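Side-chain contacts in stromal cell-derived factor 2-like protein (Arabidopsis thaliana, PDB 3MAL), which takes part in protein quality control and the unfolded protein response of the endoplasmic reticulum, in a complex with ERDJ3B and BIP1 needed for accumulation of the immune receptor EFR: residues A[86-91]-A[144-149]; A[97-102]-A[149-154]. All coordinates share one frame; numbering follows the deposited sequence.

Contact 1 of 2, residues A[86-91]-A[144-149]; sequences IRLQHM and VRLQHI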
ATOM      1  N   ILE A  86     -10.207  -0.362   1.702  1.00  8.79           N
ATOM      2  CA  ILE A  86      -9.528   0.928   1.862  1.00  8.36           C
ATOM      3  C   ILE A  86      -8.785   1.336   0.585  1.00  7.78           C
ATOM      4  O   ILE A  86      -8.610   0.528  -0.359  1.00  7.43           O
ATOM      5  CB  ILE A  86      -8.505   0.953   3.070  1.00  8.50           C
ATOM      6  CG1 ILE A  86      -7.254   0.102   2.762  1.00  9.13           C
ATOM      7  CG2 ILE A  86      -9.180   0.535   4.398  1.00  7.84           C
ATOM      8  CD1 ILE A  86      -6.131   0.218   3.821  1.00  8.90           C
ATOM      9  N   ARG A  87      -8.374   2.602   0.567  1.00  7.61           N
ATOM     10  CA  ARG A  87      -7.503   3.151  -0.471  1.00  7.12           C
ATOM     11  C   ARG A  87      -6.284   3.749   0.266  1.00  7.38           C
ATOM     12  O   ARG A  87      -6.401   4.199   1.421  1.00  5.81           O
ATOM     13  CB  ARG A  87      -8.235   4.221  -1.293  1.00  7.02           C
ATOM     14  CG  ARG A  87      -9.428   3.678  -2.120  1.00  9.59           C
ATOM     15  CD  ARG A  87     -10.081   4.736  -3.033  1.00  7.28           C
ATOM     16  NE  ARG A  87     -10.692   5.805  -2.264  1.00  8.47           N
ATOM     17  CZ  ARG A  87     -11.053   6.990  -2.745  1.00 11.39           C
ATOM     18  NH1 ARG A  87     -10.870   7.299  -4.022  1.00 10.02           N
ATOM     19  NH2 ARG A  87     -11.561   7.885  -1.920  1.00 10.71           N
ATOM     20  N   LEU A  88      -5.121   3.721  -0.381  1.00  7.01           N
ATOM     21  CA  LEU A  88      -3.935   4.363   0.153  1.00  6.97           C
ATOM     22  C   LEU A  88      -3.490   5.390  -0.862  1.00  6.56           C
ATOM     23  O   LEU A  88      -3.121   5.044  -1.972  1.00  6.22           O
ATOM     24  CB  LEU A  88      -2.806   3.337   0.429  1.00  7.00           C
ATOM     25  CG  LEU A  88      -3.069   2.383   1.596  1.00  9.22           C
ATOM     26  CD1 LEU A  88      -1.983   1.288   1.611  1.00  9.01           C
ATOM     27  CD2 LEU A  88      -3.090   3.151   2.935  1.00  9.82           C
ATOM     28  N   GLN A  89      -3.564   6.668  -0.491  1.00  7.28           N
ATOM     29  CA  GLN A  89      -3.204   7.716  -1.441  1.00  7.59           C
ATOM     30  C   GLN A  89      -1.816   8.224  -1.087  1.00  7.01           C
ATOM     31  O   GLN A  89      -1.579   8.606   0.039  1.00  8.08           O
ATOM     32  CB  GLN A  89      -4.227   8.857  -1.413  1.00  8.44           C
ATOM     33  CG  GLN A  89      -3.982   9.884  -2.525  1.00  8.52           C
ATOM     34  CD  GLN A  89      -4.999  11.024  -2.511  1.00 11.34           C
ATOM     35  OE1 GLN A  89      -5.506  11.420  -1.450  1.00 12.76           O
ATOM     36  NE2 GLN A  89      -5.281  11.572  -3.691  1.00  8.71           N
ATOM     37  N   HIS A  90      -0.918   8.233  -2.065  1.00  7.06           N
ATOM     38  CA  HIS A  90       0.453   8.701  -1.903  1.00  7.24           C
ATOM     39  C   HIS A  90       0.418  10.199  -1.621  1.00  7.76           C
ATOM     40  O   HIS A  90      -0.158  10.967  -2.399  1.00  7.90           O
ATOM     41  CB  HIS A  90       1.248   8.411  -3.191  1.00  6.71           C
ATOM     42  CG  HIS A  90       2.731   8.573  -3.048  1.00  6.64           C
ATOM     43  ND1 HIS A  90       3.459   9.458  -3.823  1.00  7.70           N
ATOM     44  CD2 HIS A  90       3.629   7.947  -2.247  1.00  5.70           C
ATOM     45  CE1 HIS A  90       4.737   9.378  -3.495  1.00  6.61           C
ATOM     46  NE2 HIS A  90       4.867   8.477  -2.535  1.00  5.15           N
ATOM     47  N   MET A  91       1.029  10.618  -0.515  1.00  7.66           N
ATOM     48  CA  MET A  91       0.918  12.009  -0.093  1.00  7.95           C
ATOM     49  C   MET A  91       1.573  12.966  -1.079  1.00  8.29           C
ATOM     50  O   MET A  91       1.028  14.034  -1.369  1.00  8.74           O
ATOM     51  CB  MET A  91       1.525  12.224   1.288  1.00  8.96           C
ATOM     52  CG  MET A  91       0.613  11.899   2.459  1.00 11.34           C
ATOM     53  SD  MET A  91       1.333  12.505   4.020  1.00 14.63           S
ATOM     54  CE  MET A  91       0.992  14.246   3.949  1.00 14.08           C
ATOM     55  N   VAL A 144      -0.446  -7.294   9.298  1.00  9.22           N
ATOM     56  CA  VAL A 144      -1.620  -7.217   8.409  1.00  8.29           C
ATOM     57  C   VAL A 144      -1.215  -7.649   7.003  1.00  8.29           C
ATOM     58  O   VAL A 144      -0.025  -7.710   6.664  1.00  7.91           O
ATOM     59  CB  VAL A 144      -2.241  -5.759   8.334  1.00  7.28           C
ATOM     60  CG1 VAL A 144      -2.626  -5.248   9.726  1.00  6.16           C
ATOM     61  CG2 VAL A 144      -1.273  -4.761   7.641  1.00  6.02           C
ATOM     62  N   ARG A 145      -2.219  -7.942   6.188  1.00  8.96           N
ATOM     63  CA  ARG A 145      -2.017  -8.115   4.744  1.00  8.67           C
ATOM     64  C   ARG A 145      -2.970  -7.138   4.097  1.00  8.66           C
ATOM     65  O   ARG A 145      -3.960  -6.740   4.720  1.00  9.26           O
ATOM     66  CB  ARG A 145      -2.350  -9.548   4.304  1.00  8.49           C
ATOM     67  CG  ARG A 145      -1.446 -10.613   4.922  1.00  9.86           C
ATOM     68  CD  ARG A 145      -1.647 -12.016   4.293  1.00 14.82           C
ATOM     69  NE  ARG A 145      -1.354 -13.059   5.288  1.00 20.53           N
ATOM     70  CZ  ARG A 145      -0.182 -13.661   5.451  1.00 19.24           C
ATOM     71  NH1 ARG A 145       0.846 -13.376   4.684  1.00 22.36           N
ATOM     72  NH2 ARG A 145      -0.056 -14.578   6.377  1.00 22.65           N
ATOM     73  N   LEU A 146      -2.672  -6.742   2.863  1.00  8.91           N
ATOM     74  CA  LEU A 146      -3.610  -5.964   2.045  1.00  8.31           C
ATOM     75  C   LEU A 146      -3.871  -6.739   0.755  1.00  9.04           C
ATOM     76  O   LEU A 146      -2.958  -6.993  -0.043  1.00  7.90           O
ATOM     77  CB  LEU A 146      -3.024  -4.591   1.735  1.00  8.76           C
ATOM     78  CG  LEU A 146      -2.880  -3.631   2.919  1.00  9.71           C
ATOM     79  CD1 LEU A 146      -1.942  -2.525   2.541  1.00 11.87           C
ATOM     80  CD2 LEU A 146      -4.241  -3.085   3.330  1.00 12.44           C
ATOM     81  N   GLN A 147      -5.125  -7.116   0.561  1.00  9.64           N
ATOM     82  CA  GLN A 147      -5.509  -7.912  -0.604  1.00  9.91           C
ATOM     83  C   GLN A 147      -6.249  -7.069  -1.638  1.00  9.82           C
ATOM     84  O   GLN A 147      -7.286  -6.476  -1.355  1.00  9.83           O
ATOM     85  CB  GLN A 147      -6.332  -9.136  -0.194  1.00  9.97           C
ATOM     86  CG  GLN A 147      -6.571 -10.092  -1.374  1.00 11.08           C
ATOM     87  CD  GLN A 147      -7.406 -11.302  -1.025  1.00 15.23           C
ATOM     88  OE1 GLN A 147      -8.230 -11.264  -0.105  1.00 14.27           O
ATOM     89  NE2 GLN A 147      -7.193 -12.400  -1.761  1.00 13.89           N
ATOM     90  N   HIS A 148      -5.694  -7.010  -2.841  1.00  9.83           N
ATOM     91  CA  HIS A 148      -6.292  -6.222  -3.893  1.00 10.38           C
ATOM     92  C   HIS A 148      -7.654  -6.842  -4.230  1.00 10.26           C
ATOM     93  O   HIS A 148      -7.725  -8.027  -4.547  1.00 12.25           O
ATOM     94  CB  HIS A 148      -5.354  -6.190  -5.103  1.00  9.94           C
ATOM     95  CG  HIS A 148      -5.797  -5.264  -6.206  1.00 10.22           C
ATOM     96  ND1 HIS A 148      -6.224  -5.720  -7.436  1.00 10.86           N
ATOM     97  CD2 HIS A 148      -5.855  -3.913  -6.268  1.00  6.54           C
ATOM     98  CE1 HIS A 148      -6.534  -4.690  -8.207  1.00  9.80           C
ATOM     99  NE2 HIS A 148      -6.315  -3.582  -7.523  1.00  8.44           N
ATOM    100  N   ILE A 149      -8.719  -6.055  -4.129  1.00 10.35           N
ATOM    101  CA  ILE A 149     -10.096  -6.549  -4.384  1.00 11.73           C
ATOM    102  C   ILE A 149     -10.270  -7.169  -5.780  1.00 11.82           C
ATOM    103  O   ILE A 149     -10.736  -8.307  -5.888  1.00 11.84           O
ATOM    104  CB  ILE A 149     -11.196  -5.457  -4.190  1.00 11.22           C
ATOM    105  CG1 ILE A 149     -11.207  -4.891  -2.763  1.00 10.84           C
ATOM    106  CG2 ILE A 149     -12.612  -5.998  -4.625  1.00 12.14           C
ATOM    107  CD1 ILE A 149     -11.577  -5.871  -1.658  1.00 11.56           C
TER
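In the interior of the six-stranded barrel of this beta-trefoil, Leu146 on strand 143-148 meets Ile86 and Leu88 on strand 85-90. Leu146 CD1 points at the end of Leu88, where the branches meet tip to tip with 3.9 Å between Leu146 CD1 and Leu88 CD1. Leu146 CD2 lies against the end of Ile86, 3.8 Å from Ile86 CD1, the two side chains crossing at about a right angle. Leu88 and Leu146 hold nearly the same shape, each with CG anti to its own carbonyl carbon (chi1 -70° and -68°), and both set out from the backbone toward the other strand. Ile86 starts off to one side; CG1 lies between its backbone N and carbonyl carbon (chi1 71°), and the extended chain beyond carries CD1 inward. The nearest CA atoms, Ile86 CA and Leu146 CA, are 9.1 Å apart, and the two segments meet here through methyl groups, with no polar link between them. Strand 127-131 runs between the two in the sheet, antiparallel to both, and its Leu129 touches Leu146. Trp64 and Val66 of strand 64-67 pack on Leu88, and Val80 and Trp138 from loops on Ile86.

Contact 2 of 2, residues A[97-102]-A[149-154]; sequences LHSHLH and IDTSGY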
ATOM      1  N   LEU A  97      -2.623   3.855  -4.587  1.00  7.36           N
ATOM      2  CA  LEU A  97      -2.069   2.489  -4.660  1.00  7.11           C
ATOM      3  C   LEU A  97      -3.016   1.597  -5.501  1.00  6.85           C
ATOM      4  O   LEU A  97      -4.213   1.527  -5.225  1.00  6.94           O
ATOM      5  CB  LEU A  97      -1.904   1.894  -3.249  1.00  6.93           C
ATOM      6  CG  LEU A  97      -1.116   0.572  -3.233  1.00  7.70           C
ATOM      7  CD1 LEU A  97       0.334   0.805  -3.727  1.00  8.03           C
ATOM      8  CD2 LEU A  97      -1.177  -0.131  -1.845  1.00  7.90           C
ATOM      9  N   HIS A  98      -2.478   0.924  -6.511  1.00  6.67           N
ATOM     10  CA  HIS A  98      -3.308   0.355  -7.603  1.00  7.61           C
ATOM     11  C   HIS A  98      -2.745  -0.994  -8.057  1.00  8.15           C
ATOM     12  O   HIS A  98      -1.530  -1.231  -8.013  1.00  7.00           O
ATOM     13  CB  HIS A  98      -3.295   1.336  -8.794  1.00  7.05           C
ATOM     14  CG  HIS A  98      -4.299   1.058  -9.885  1.00  7.61           C
ATOM     15  ND1 HIS A  98      -5.607   1.501  -9.835  1.00  9.65           N
ATOM     16  CD2 HIS A  98      -4.150   0.475 -11.102  1.00  6.09           C
ATOM     17  CE1 HIS A  98      -6.228   1.167 -10.957  1.00  8.56           C
ATOM     18  NE2 HIS A  98      -5.366   0.544 -11.739  1.00  9.51           N
ATOM     19  N   SER A  99      -3.618  -1.862  -8.506  1.00  8.72           N
ATOM     20  CA  SER A  99      -3.227  -3.117  -9.191  1.00  9.49           C
ATOM     21  C   SER A  99      -4.197  -3.474 -10.352  1.00 10.92           C
ATOM     22  O   SER A  99      -5.126  -2.782 -10.588  1.00 11.15           O
ATOM     23  CB  SER A  99      -2.813  -4.320  -8.315  1.00  8.90           C
ATOM     24  OG  SER A  99      -2.142  -5.367  -8.963  1.00  8.38           O
ATOM     25  N   HIS A 100      -3.836  -4.523 -11.088  1.00 11.71           N
ATOM     26  CA  HIS A 100      -4.403  -4.899 -12.338  1.00 12.72           C
ATOM     27  C   HIS A 100      -3.588  -6.053 -12.969  1.00 13.33           C
ATOM     28  O   HIS A 100      -2.646  -6.520 -12.426  1.00 12.31           O
ATOM     29  CB  HIS A 100      -4.504  -3.697 -13.254  1.00 13.08           C
ATOM     30  CG  HIS A 100      -3.285  -2.825 -13.325  1.00 12.81           C
ATOM     31  ND1 HIS A 100      -2.048  -3.179 -12.846  1.00 14.21           N
ATOM     32  CD2 HIS A 100      -3.140  -1.580 -13.824  1.00 11.29           C
ATOM     33  CE1 HIS A 100      -1.187  -2.217 -13.089  1.00 12.78           C
ATOM     34  NE2 HIS A 100      -1.824  -1.230 -13.677  1.00 15.80           N
ATOM     35  N   LEU A 101      -4.046  -6.525 -14.103  1.00 14.24           N
ATOM     36  CA  LEU A 101      -3.438  -7.683 -14.699  1.00 15.39           C
ATOM     37  C   LEU A 101      -2.319  -7.329 -15.655  1.00 16.53           C
ATOM     38  O   LEU A 101      -2.408  -7.628 -16.829  1.00 18.19           O
ATOM     39  CB  LEU A 101      -4.466  -8.594 -15.376  1.00 15.45           C
ATOM     40  CG  LEU A 101      -5.663  -9.118 -14.586  1.00 17.06           C
ATOM     41  CD1 LEU A 101      -6.759  -9.771 -15.404  1.00 19.71           C
ATOM     42  CD2 LEU A 101      -5.286  -9.984 -13.498  1.00 18.35           C
ATOM     43  N   HIS A 102      -1.313  -6.656 -15.169  1.00 15.95           N
ATOM     44  CA  HIS A 102      -0.106  -6.412 -15.943  1.00 15.53           C
ATOM     45  C   HIS A 102       1.015  -7.107 -15.189  1.00 14.60           C
ATOM     46  O   HIS A 102       0.911  -7.294 -13.970  1.00 14.10           O
ATOM     47  CB  HIS A 102       0.191  -4.907 -16.031  1.00 16.21           C
ATOM     48  CG  HIS A 102      -0.607  -4.201 -17.073  1.00 18.37           C
ATOM     49  ND1 HIS A 102      -1.716  -3.429 -16.779  1.00 19.68           N
ATOM     50  CD2 HIS A 102      -0.461  -4.155 -18.417  1.00 18.07           C
ATOM     51  CE1 HIS A 102      -2.214  -2.938 -17.901  1.00 18.55           C
ATOM     52  NE2 HIS A 102      -1.462  -3.353 -18.905  1.00 20.46           N
ATOM     53  N   ILE A 149      -8.719  -6.055  -4.129  1.00 10.35           N
ATOM     54  CA  ILE A 149     -10.096  -6.549  -4.384  1.00 11.73           C
ATOM     55  C   ILE A 149     -10.270  -7.169  -5.780  1.00 11.82           C
ATOM     56  O   ILE A 149     -10.736  -8.307  -5.888  1.00 11.84           O
ATOM     57  CB  ILE A 149     -11.196  -5.457  -4.190  1.00 11.22           C
ATOM     58  CG1 ILE A 149     -11.207  -4.891  -2.763  1.00 10.84           C
ATOM     59  CG2 ILE A 149     -12.612  -5.998  -4.625  1.00 12.14           C
ATOM     60  CD1 ILE A 149     -11.577  -5.871  -1.658  1.00 11.56           C
ATOM     61  N   ASP A 150      -9.860  -6.448  -6.830  1.00 12.31           N
ATOM     62  CA  ASP A 150     -10.173  -6.849  -8.212  1.00 13.20           C
ATOM     63  C   ASP A 150      -9.403  -8.060  -8.714  1.00 13.41           C
ATOM     64  O   ASP A 150      -9.940  -8.850  -9.501  1.00 13.58           O
ATOM     65  CB  ASP A 150     -10.038  -5.656  -9.190  1.00 13.44           C
ATOM     66  CG  ASP A 150     -11.201  -4.672  -9.070  1.00 13.96           C
ATOM     67  OD1 ASP A 150     -12.198  -5.020  -8.417  1.00 13.67           O
ATOM     68  OD2 ASP A 150     -11.129  -3.547  -9.602  1.00 12.45           O
ATOM     69  N   THR A 151      -8.155  -8.209  -8.266  1.00 13.04           N
ATOM     70  CA  THR A 151      -7.305  -9.307  -8.711  1.00 12.58           C
ATOM     71  C   THR A 151      -7.114 -10.396  -7.666  1.00 12.64           C
ATOM     72  O   THR A 151      -6.616 -11.466  -7.988  1.00 12.71           O
ATOM     73  CB  THR A 151      -5.882  -8.824  -9.097  1.00 13.29           C
ATOM     74  OG1 THR A 151      -5.283  -8.170  -7.972  1.00 12.29           O
ATOM     75  CG2 THR A 151      -5.905  -7.880 -10.296  1.00 12.21           C
ATOM     76  N   SER A 152      -7.476 -10.113  -6.415  1.00 11.79           N
ATOM     77  CA  SER A 152      -7.160 -10.983  -5.275  1.00 11.44           C
ATOM     78  C   SER A 152      -5.653 -11.120  -4.944  1.00 11.03           C
ATOM     79  O   SER A 152      -5.285 -11.972  -4.140  1.00 12.37           O
ATOM     80  CB  SER A 152      -7.802 -12.378  -5.440  1.00 12.44           C
ATOM     81  OG  SER A 152      -9.195 -12.274  -5.532  1.00 12.61           O
ATOM     82  N   GLY A 153      -4.799 -10.271  -5.521  1.00 10.28           N
ATOM     83  CA  GLY A 153      -3.369 -10.255  -5.188  1.00  9.95           C
ATOM     84  C   GLY A 153      -3.066  -9.661  -3.806  1.00  9.81           C
ATOM     85  O   GLY A 153      -3.624  -8.617  -3.448  1.00 10.69           O
ATOM     86  N   TYR A 154      -2.228 -10.323  -3.007  1.00  9.06           N
ATOM     87  CA  TYR A 154      -1.740  -9.725  -1.760  1.00  8.33           C
ATOM     88  C   TYR A 154      -0.576  -8.820  -2.119  1.00  8.27           C
ATOM     89  O   TYR A 154       0.300  -9.219  -2.896  1.00  7.96           O
ATOM     90  CB  TYR A 154      -1.265 -10.797  -0.760  1.00  8.76           C
ATOM     91  CG  TYR A 154      -2.370 -11.709  -0.344  1.00  9.30           C
ATOM     92  CD1 TYR A 154      -3.341 -11.271   0.563  1.00  9.41           C
ATOM     93  CD2 TYR A 154      -2.494 -12.988  -0.893  1.00  9.77           C
ATOM     94  CE1 TYR A 154      -4.379 -12.094   0.960  1.00 12.69           C
ATOM     95  CE2 TYR A 154      -3.541 -13.831  -0.496  1.00 12.70           C
ATOM     96  CZ  TYR A 154      -4.488 -13.359   0.430  1.00 13.15           C
ATOM     97  OH  TYR A 154      -5.551 -14.140   0.844  1.00 13.33           O
TER
HETATM   98  O   HOH W   1      -2.457  -7.372  -6.874  1.00 11.77           O
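Thr151, in the turn that follows strand 143-148, packs against residues Ser99 to Leu101, at the corner the chain turns after strand 96-100. The apolar part of the contact belongs to its methyl. Thr151 CG2 lies 3.9 Å from Leu101 CD2 and also 3.9 Å from His100 CA, so one methyl rests on both a leucine branch and the backbone at His100. Leu101 and Thr151 run alongside one another, pointing opposite ways. Leu101 is the centre of an inverse gamma turn; its CB leaves to one side of 149-154, and the CD2 branch comes back to Thr151 CG2.

The polar part runs through the hydroxyl. The Thr151 rotamer (chi1 58°) puts OG1 where Gly153 N and a water can reach it and leaves CG2, anti to the carbonyl carbon, against Leu101 and His100. OG1 accepts from Gly153 N at 3.3 Å and 163°, closing an ST turn, and is also hydrogen-bonded to His148 ND1. The two hydroxyls, Ser99 OG and Thr151 OG1, are 4.3 Å apart, too far for a direct bond, and the water bridges them. It donates to Ser99 OG at 2.9 Å and lies 3.1 Å from Thr151 OG1. Ser99 OG is bound as well to Glu111 O, so the bridge ties the turn to a hydroxyl already held by the sheet.

Within the beta-trefoil, the contact joins the turn between strands 143-148 and 154-161, in the third MIR repeat, to strand 96-100 of the second. Strand 96-100 pairs antiparallel with strand 110-115, where His98 stacks on Phe115. Toward the barrel, Ser99 touches Trp127 of strand 127-131 and His148 of strand 143-148.

Overall arrangement
Contact 1 lies in the barrel interior, about 4 Å from the centre of the chain, and contact 2 about 11 Å from it, with some 10 Å between the contact centres. Both join the same two parts of the chain: strand 85-90 is followed by strand 96-100, and strand 143-148 by the turn 149-154, with Ile149 common to both contacts. Backbone links connect them directly, with Leu88 O 2.9 Å from Leu97 N and His148 N 2.7 Å from Gly153 O, both probable hydrogen bonds. Thus consecutive portions of two MIR repeats meet, in contact 1 by apolar packing alone between the segments, in contact 2 by apolar packing plus a water bridge. No ligand marks a site at either contact.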